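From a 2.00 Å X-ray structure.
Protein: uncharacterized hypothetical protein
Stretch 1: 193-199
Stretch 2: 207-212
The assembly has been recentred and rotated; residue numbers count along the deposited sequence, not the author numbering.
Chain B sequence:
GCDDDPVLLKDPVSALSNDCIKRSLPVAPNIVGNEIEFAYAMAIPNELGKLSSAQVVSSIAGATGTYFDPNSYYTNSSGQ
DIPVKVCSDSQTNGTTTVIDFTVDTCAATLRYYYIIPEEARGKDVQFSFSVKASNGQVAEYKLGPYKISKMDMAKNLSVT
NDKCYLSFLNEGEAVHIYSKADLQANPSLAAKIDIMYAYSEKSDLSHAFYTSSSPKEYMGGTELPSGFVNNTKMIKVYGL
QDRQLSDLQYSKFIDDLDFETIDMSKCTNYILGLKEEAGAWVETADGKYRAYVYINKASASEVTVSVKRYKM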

# COMPACT_ATOMS: atom_id res chain seq x y z
N ILE B 193 -20.92 -50.75 -0.07
CA ILE B 193 -21.78 -49.85 -0.83
C ILE B 193 -23.01 -49.53 -0.02
O ILE B 193 -23.72 -50.44 0.45
CB ILE B 193 -22.22 -50.42 -2.19
CG1 ILE B 193 -21.00 -50.87 -3.00
CG2 ILE B 193 -23.02 -49.34 -2.96
CD1 ILE B 193 -19.87 -49.90 -3.06
N ASP B 194 -23.27 -48.23 0.10
CA ASP B 194 -24.41 -47.70 0.82
C ASP B 194 -25.55 -47.28 -0.09
O ASP B 194 -26.73 -47.46 0.26
CB ASP B 194 -23.89 -46.55 1.74
CG ASP B 194 -22.89 -47.08 2.75
OD1 ASP B 194 -23.28 -48.07 3.42
OD2 ASP B 194 -21.73 -46.60 2.83
N ILE B 195 -25.23 -46.77 -1.26
CA ILE B 195 -26.24 -46.26 -2.19
C ILE B 195 -25.84 -46.63 -3.60
O ILE B 195 -24.65 -46.53 -3.96
CB ILE B 195 -26.38 -44.70 -2.09
CG1 ILE B 195 -27.05 -44.29 -0.76
CG2 ILE B 195 -27.24 -44.17 -3.21
CD1 ILE B 195 -27.09 -42.81 -0.46
N MSE B 196 -26.81 -47.08 -4.39
CA MSE B 196 -26.62 -47.26 -5.82
C MSE B 196 -27.39 -46.17 -6.54
O MSE B 196 -28.60 -46.03 -6.36
CB MSE B 196 -27.11 -48.61 -6.29
CG MSE B 196 -26.96 -48.80 -7.82
SE MSE B 196 -27.53 -50.54 -8.37
CE MSE B 196 -26.96 -50.53 -10.28
N TYR B 197 -26.66 -45.40 -7.35
CA TYR B 197 -27.27 -44.45 -8.27
C TYR B 197 -27.67 -45.14 -9.54
O TYR B 197 -26.97 -46.03 -10.01
CB TYR B 197 -26.27 -43.37 -8.59
CG TYR B 197 -26.64 -42.59 -9.79
CD1 TYR B 197 -27.54 -41.52 -9.68
CD2 TYR B 197 -26.13 -42.90 -11.03
CE1 TYR B 197 -27.91 -40.78 -10.77
CE2 TYR B 197 -26.50 -42.15 -12.16
CZ TYR B 197 -27.39 -41.10 -12.02
OH TYR B 197 -27.74 -40.32 -13.08
N ALA B 198 -28.80 -44.73 -10.10
CA ALA B 198 -29.20 -45.12 -11.43
C ALA B 198 -29.97 -43.97 -12.07
O ALA B 198 -30.71 -43.30 -11.38
CB ALA B 198 -30.09 -46.33 -11.36
N TYR B 199 -29.83 -43.78 -13.37
CA TYR B 199 -30.70 -42.88 -14.13
C TYR B 199 -31.69 -43.68 -14.93
O TYR B 199 -31.30 -44.56 -15.62
CB TYR B 199 -29.89 -42.07 -15.11
CG TYR B 199 -30.73 -41.17 -16.00
CD1 TYR B 199 -31.32 -40.01 -15.48
CD2 TYR B 199 -30.90 -41.44 -17.35
CE1 TYR B 199 -32.06 -39.16 -16.28
CE2 TYR B 199 -31.65 -40.59 -18.17
CZ TYR B 199 -32.23 -39.46 -17.63
OH TYR B 199 -32.98 -38.62 -18.40
N HIS B 207 -33.14 -39.42 -12.12
CA HIS B 207 -31.95 -39.68 -11.30
C HIS B 207 -32.37 -40.23 -9.95
O HIS B 207 -33.07 -39.58 -9.24
CB HIS B 207 -31.17 -38.40 -11.14
CG HIS B 207 -30.64 -37.82 -12.44
ND1 HIS B 207 -29.57 -38.32 -13.08
CD2 HIS B 207 -31.04 -36.72 -13.18
CE1 HIS B 207 -29.30 -37.59 -14.16
NE2 HIS B 207 -30.20 -36.60 -14.22
N ALA B 208 -31.94 -41.44 -9.59
CA ALA B 208 -32.44 -42.14 -8.41
C ALA B 208 -31.32 -42.64 -7.54
O ALA B 208 -30.21 -42.90 -8.03
CB ALA B 208 -33.34 -43.30 -8.83
N PHE B 209 -31.58 -42.73 -6.23
CA PHE B 209 -30.68 -43.37 -5.27
C PHE B 209 -31.45 -44.54 -4.69
O PHE B 209 -32.60 -44.40 -4.22
CB PHE B 209 -30.29 -42.49 -4.10
CG PHE B 209 -29.27 -41.42 -4.40
CD1 PHE B 209 -28.49 -41.41 -5.55
CD2 PHE B 209 -29.03 -40.43 -3.44
CE1 PHE B 209 -27.52 -40.42 -5.75
CE2 PHE B 209 -28.10 -39.43 -3.65
CZ PHE B 209 -27.31 -39.44 -4.80
N TYR B 210 -30.84 -45.72 -4.72
CA TYR B 210 -31.45 -46.93 -4.20
C TYR B 210 -30.54 -47.55 -3.17
O TYR B 210 -29.36 -47.29 -3.12
CB TYR B 210 -31.66 -47.93 -5.30
CG TYR B 210 -32.47 -47.43 -6.43
CD1 TYR B 210 -33.81 -47.09 -6.23
CD2 TYR B 210 -31.95 -47.31 -7.71
CE1 TYR B 210 -34.60 -46.67 -7.27
CE2 TYR B 210 -32.75 -46.90 -8.78
CZ TYR B 210 -34.08 -46.59 -8.54
OH TYR B 210 -34.91 -46.15 -9.57
N THR B 211 -31.12 -48.43 -2.36
CA THR B 211 -30.43 -49.09 -1.28
C THR B 211 -30.96 -50.53 -1.18
O THR B 211 -31.81 -50.91 -1.97
CB THR B 211 -30.65 -48.30 0.03
OG1 THR B 211 -29.59 -48.61 0.93
CG2 THR B 211 -32.01 -48.64 0.66
N SER B 212 -30.47 -51.35 -0.24
CA SER B 212 -30.76 -52.80 -0.23
C SER B 212 -32.25 -53.11 -0.26
O SER B 212 -32.68 -54.04 -0.92
CB SER B 212 -30.14 -53.49 0.99
OG SER B 212 -30.79 -53.08 2.17

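Two neighbouring antiparallel strands illustrate how a regular backbone ladder sorts side chains onto two faces and leaves each face to find its own chemistry. Ile-193 lies beyond the reach of the second stretch, and contact begins at Asp-194, whose carbonyl O sits 3.2 Å from Thr-211 OG1. That hydroxyl also bonds elsewhere in the structure, so the pairing here is not settled.

At Ile-195 the contact becomes apolar: CG2 packs against Phe-209 CB at 3.6 Å, while the CA hydrogen leans on the carbonyl of Tyr-210 (CA to O, 3.4 Å). Met-196, present as selenomethionine, forms the first full rung. Its N donates to Tyr-210 O at 2.9 Å, and its O accepts from Tyr-210 N at 2.8 Å, both nearly straight. The all-trans side chain leads away from the partner strand, so this residue is held mainly through its backbone.

Tyr-197 faces Phe-209 across a non-hydrogen-bonded pair. Here the backbones make CA–H···O contacts instead, Tyr-197 CA to Ala-208 O at 3.3 Å and Phe-209 CA to Met-196 O at 3.5 Å, and side chains supply more. Tyr-197 CD1 meets Phe-209 CE1 at 4.1 Å, edge to edge, and the phenol extends along the strand to place OH 2.7 Å from His-207 ND1. This short hydrogen bond lies near the plane of both rings, which meet rim to rim.

Ala-198 restores the ladder with Ala-208, N to O at 3.1 Å and O to N at 2.9 Å. Its small CB rests on the edge of the Tyr-210 ring, 3.7 Å from CE2. Finally, Tyr-199 returns to the face shared by Tyr-197, Phe-209 and His-207. Its CD1 lies over a face of the imidazole, 3.4 Å from His-207 CE1, with the ring planes inclined at 47°. His-207 thus engages two tyrosines differently, one at its edge and one over its face.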